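Local coordinates for putative GGDEF domain membrane protein (Pseudomonas fluorescens, PDB 5EUH), which probably makes the second messenger cyclic di-GMP from two GTP molecules through its GGDEF domain, the part that is present here with cyclic di-GMP bound, at residues A[31-43]-A[141-153]. Numbering follows the deposited sequence.
With SO4 (sulfate ion), chain G.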
# COMPACT_ATOMS: atom_id res chain seq x y z
N LYS A 31 18.53 7.82 5.75
CA LYS A 31 18.12 6.98 4.64
C LYS A 31 16.67 7.26 4.26
O LYS A 31 15.83 7.47 5.15
CB LYS A 31 18.26 5.50 5.00
CG LYS A 31 19.61 5.14 5.57
CD LYS A 31 20.47 4.40 4.56
CE LYS A 31 21.65 3.74 5.26
NZ LYS A 31 22.53 2.99 4.31
N PRO A 32 16.35 7.27 2.97
CA PRO A 32 14.98 7.61 2.55
C PRO A 32 13.96 6.63 3.10
O PRO A 32 14.19 5.42 3.14
CB PRO A 32 15.06 7.55 1.02
CG PRO A 32 16.25 6.71 0.73
CD PRO A 32 17.23 6.99 1.82
N LEU A 33 12.82 7.17 3.52
CA LEU A 33 11.71 6.38 4.06
C LEU A 33 10.48 6.64 3.21
O LEU A 33 9.98 7.77 3.16
CB LEU A 33 11.45 6.76 5.52
CG LEU A 33 10.24 6.11 6.19
CD1 LEU A 33 10.46 4.62 6.37
CD2 LEU A 33 9.95 6.78 7.52
N SER A 34 9.98 5.60 2.55
CA SER A 34 8.86 5.71 1.63
C SER A 34 7.62 5.04 2.22
O SER A 34 7.71 4.09 2.99
CB SER A 34 9.19 5.07 0.28
OG SER A 34 10.24 5.76 -0.36
N LEU A 35 6.46 5.56 1.83
CA LEU A 35 5.17 5.01 2.20
C LEU A 35 4.37 4.66 0.96
O LEU A 35 4.51 5.30 -0.08
CB LEU A 35 4.37 5.99 3.06
CG LEU A 35 4.36 5.77 4.57
CD1 LEU A 35 5.76 5.85 5.13
CD2 LEU A 35 3.46 6.81 5.21
N LEU A 36 3.54 3.63 1.08
CA LEU A 36 2.62 3.23 0.02
C LEU A 36 1.22 3.13 0.61
O LEU A 36 1.03 2.48 1.65
CB LEU A 36 3.01 1.90 -0.61
CG LEU A 36 4.35 1.75 -1.32
CD1 LEU A 36 4.37 0.44 -2.09
CD2 LEU A 36 4.63 2.91 -2.24
N MET A 37 0.25 3.76 -0.04
CA MET A 37 -1.15 3.63 0.31
C MET A 37 -1.85 2.94 -0.86
O MET A 37 -1.88 3.48 -1.97
CB MET A 37 -1.79 4.98 0.60
CG MET A 37 -1.21 5.68 1.81
SD MET A 37 -1.64 4.86 3.36
CE MET A 37 -0.86 5.98 4.52
N ILE A 38 -2.41 1.77 -0.60
CA ILE A 38 -2.94 0.90 -1.65
C ILE A 38 -4.41 0.65 -1.34
O ILE A 38 -4.74 -0.09 -0.41
CB ILE A 38 -2.16 -0.42 -1.74
CG1 ILE A 38 -0.67 -0.14 -1.91
CG2 ILE A 38 -2.68 -1.26 -2.89
CD1 ILE A 38 0.20 -1.36 -1.81
N ASP A 39 -5.29 1.26 -2.13
CA ASP A 39 -6.72 1.11 -1.98
C ASP A 39 -7.28 0.33 -3.16
O ASP A 39 -6.82 0.49 -4.30
CB ASP A 39 -7.40 2.48 -1.89
CG ASP A 39 -8.76 2.41 -1.22
OD1 ASP A 39 -9.68 1.82 -1.80
OD2 ASP A 39 -8.91 2.97 -0.11
N ALA A 40 -8.26 -0.53 -2.89
CA ALA A 40 -8.91 -1.28 -3.95
C ALA A 40 -9.90 -0.40 -4.70
O ALA A 40 -10.59 0.43 -4.10
CB ALA A 40 -9.63 -2.50 -3.38
N ASP A 41 -9.96 -0.57 -6.02
CA ASP A 41 -10.79 0.26 -6.88
C ASP A 41 -12.16 -0.36 -7.08
O ASP A 41 -12.28 -1.57 -7.31
CB ASP A 41 -10.12 0.46 -8.24
CG ASP A 41 -8.89 1.32 -8.16
OD1 ASP A 41 -8.74 2.07 -7.17
OD2 ASP A 41 -8.07 1.27 -9.10
N HIS A 42 -13.20 0.48 -7.00
CA HIS A 42 -14.59 0.07 -7.24
C HIS A 42 -14.95 -1.17 -6.42
O HIS A 42 -15.53 -2.13 -6.92
CB HIS A 42 -14.83 -0.16 -8.73
CG HIS A 42 -14.72 1.08 -9.56
ND1 HIS A 42 -14.38 1.05 -10.90
CD2 HIS A 42 -14.89 2.38 -9.24
CE1 HIS A 42 -14.35 2.29 -11.37
NE2 HIS A 42 -14.66 3.11 -10.38
N PHE A 43 -14.59 -1.13 -5.14
CA PHE A 43 -14.76 -2.30 -4.29
C PHE A 43 -16.22 -2.50 -3.91
O PHE A 43 -16.69 -3.65 -3.81
CB PHE A 43 -13.89 -2.18 -3.04
CG PHE A 43 -13.68 -3.48 -2.33
CD1 PHE A 43 -12.86 -4.45 -2.86
CD2 PHE A 43 -14.31 -3.74 -1.12
CE1 PHE A 43 -12.66 -5.65 -2.21
CE2 PHE A 43 -14.11 -4.94 -0.46
CZ PHE A 43 -13.29 -5.89 -1.01
N LEU A 141 4.22 13.25 6.23
CA LEU A 141 4.59 12.13 5.36
C LEU A 141 3.39 11.23 5.10
O LEU A 141 3.15 10.81 3.97
CB LEU A 141 5.73 11.33 6.00
CG LEU A 141 6.30 10.19 5.16
CD1 LEU A 141 7.18 10.74 4.05
CD2 LEU A 141 7.06 9.22 6.03
N LEU A 142 2.63 10.91 6.15
CA LEU A 142 1.42 10.12 5.98
C LEU A 142 0.37 10.88 5.19
O LEU A 142 -0.38 10.29 4.40
CB LEU A 142 0.86 9.70 7.34
CG LEU A 142 1.60 8.58 8.07
CD1 LEU A 142 1.70 8.90 9.56
CD2 LEU A 142 0.87 7.27 7.86
N PHE A 143 0.29 12.20 5.39
CA PHE A 143 -0.69 13.01 4.68
C PHE A 143 -0.42 13.02 3.18
O PHE A 143 -1.35 12.95 2.37
CB PHE A 143 -0.70 14.43 5.24
CG PHE A 143 -1.82 15.28 4.72
CD1 PHE A 143 -1.67 16.02 3.56
CD2 PHE A 143 -3.02 15.36 5.40
CE1 PHE A 143 -2.70 16.81 3.08
CE2 PHE A 143 -4.05 16.14 4.92
CZ PHE A 143 -3.89 16.87 3.77
N ALA A 144 0.86 13.11 2.79
CA ALA A 144 1.19 13.18 1.38
C ALA A 144 0.88 11.87 0.66
O ALA A 144 0.64 11.87 -0.55
CB ALA A 144 2.66 13.55 1.20
N ALA A 145 0.88 10.75 1.38
CA ALA A 145 0.62 9.47 0.73
C ALA A 145 -0.87 9.23 0.52
O ALA A 145 -1.27 8.72 -0.53
CB ALA A 145 1.23 8.33 1.55
N ASP A 146 -1.70 9.61 1.50
CA ASP A 146 -3.14 9.51 1.31
C ASP A 146 -3.64 10.51 0.28
O ASP A 146 -4.56 10.22 -0.49
CB ASP A 146 -3.86 9.73 2.64
CG ASP A 146 -3.87 8.48 3.50
OD1 ASP A 146 -3.69 7.37 2.96
OD2 ASP A 146 -4.07 8.61 4.73
N LYS A 147 -3.04 11.71 0.25
CA LYS A 147 -3.42 12.69 -0.76
C LYS A 147 -3.07 12.20 -2.16
O LYS A 147 -3.88 12.33 -3.08
CB LYS A 147 -2.76 14.03 -0.48
CG LYS A 147 -3.10 15.12 -1.49
CD LYS A 147 -2.46 16.44 -1.11
CE LYS A 147 -2.75 17.52 -2.13
NZ LYS A 147 -2.14 18.81 -1.72
N ALA A 148 -1.88 11.63 -2.33
CA ALA A 148 -1.51 11.07 -3.62
C ALA A 148 -2.40 9.89 -3.97
O ALA A 148 -2.69 9.65 -5.15
CB ALA A 148 -0.04 10.66 -3.61
N LEU A 149 -2.84 9.13 -2.97
CA LEU A 149 -3.80 8.06 -3.22
C LEU A 149 -5.14 8.64 -3.65
O LEU A 149 -5.82 8.08 -4.52
CB LEU A 149 -3.98 7.21 -1.97
CG LEU A 149 -5.12 6.19 -1.98
CD1 LEU A 149 -4.93 5.18 -3.09
CD2 LEU A 149 -5.22 5.50 -0.63
N TYR A 150 -5.53 9.77 -3.06
CA TYR A 150 -6.74 10.46 -3.49
C TYR A 150 -6.61 10.96 -4.92
O TYR A 150 -7.55 10.83 -5.72
CB TYR A 150 -7.04 11.62 -2.53
CG TYR A 150 -8.09 12.58 -3.03
CD1 TYR A 150 -9.44 12.26 -2.96
CD2 TYR A 150 -7.73 13.81 -3.56
CE1 TYR A 150 -10.40 13.14 -3.41
CE2 TYR A 150 -8.69 14.70 -4.01
CZ TYR A 150 -10.02 14.36 -3.93
OH TYR A 150 -10.98 15.24 -4.38
N GLN A 151 -5.46 11.53 -5.27
CA GLN A 151 -5.24 11.97 -6.64
C GLN A 151 -5.22 10.81 -7.62
O GLN A 151 -5.50 10.99 -8.81
CB GLN A 151 -3.95 12.77 -6.74
CG GLN A 151 -3.94 13.99 -5.84
CD GLN A 151 -2.64 14.74 -5.92
OE1 GLN A 151 -1.70 14.31 -6.58
NE2 GLN A 151 -2.58 15.87 -5.24
N ALA A 152 -4.89 9.61 -7.15
CA ALA A 152 -4.94 8.44 -8.02
C ALA A 152 -6.38 8.03 -8.29
O ALA A 152 -6.72 7.63 -9.41
CB ALA A 152 -4.16 7.28 -7.41
N LYS A 153 -7.25 8.13 -7.29
CA LYS A 153 -8.66 7.84 -7.49
C LYS A 153 -9.33 8.90 -8.36
O LYS A 153 -10.26 8.58 -9.12
CB LYS A 153 -9.38 7.75 -6.14
CG LYS A 153 -8.85 6.66 -5.23
CD LYS A 153 -9.37 5.30 -5.64
CE LYS A 153 -9.14 4.29 -4.53
NZ LYS A 153 -9.70 2.96 -4.89
S SO4 G . -13.29 3.28 -4.62
O1 SO4 G . -13.02 2.51 -5.82
O2 SO4 G . -12.70 2.62 -3.47
O3 SO4 G . -14.73 3.39 -4.43
O4 SO4 G . -12.71 4.61 -4.77
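Met37, near the middle of strand 33-40, rises into a hollow on helix 141-153 whose floor is the small Ala145; Met37 CG lies 3.6 Å from Ala145 CB. Leu149 and Leu142 flank this hollow along the helix. Leu149 CD2 comes to 3.7 Å from Met37 CB, and a bend at chi2 (-69°) turns the Met37 chain so that CE reaches Leu142 CD2. The carboxylate of Asp146 borders the sulfur end of the methionine without bonding to it.

Two residues earlier on the strand, Leu35 divides its two methyls between neighbouring helix leucines: CD1 meets Leu141 CD2, while CD2 is 3.7 Å from Leu142 CD2. Leu33 adds a looser touch, its CD2 touching Leu141 CD2 where the two side chains cross at about a right angle. Leu19 of helix 12-29 packs against Leu33, Leu35 and Leu142, closing this end. Side chains of alternate strand residues thus fit the helix, whose axis runs at 38° to the strand and 7.8 Å from it.

Past Leu149, which also packs on Asp39 CB, the contact turns polar. The Lys153 chain, bent at chi2 (-78°), brings NZ to 2.6 Å from Asp41 OD1, on its anti lone pair, and to 2.8 Å from Ala40 O, where it sits above the carbonyl plane. A weaker salt bridge reaches Asp39 OD1. Ser124 shares Asp41 OD1 with Lys153, while Thr122 and the backbone N of Asn158 hold OD2, fixing both carboxylate oxygens. A sulfate, probably from the crystallisation liquor, takes weak hydrogen bonds from Lys153 NZ and a further one from Arg157.

Helix 138-154 laid over the central strand of a mixed sheet is the alpha/beta layering of the GGDEF domain, related to the nucleotide cyclase catalytic fold.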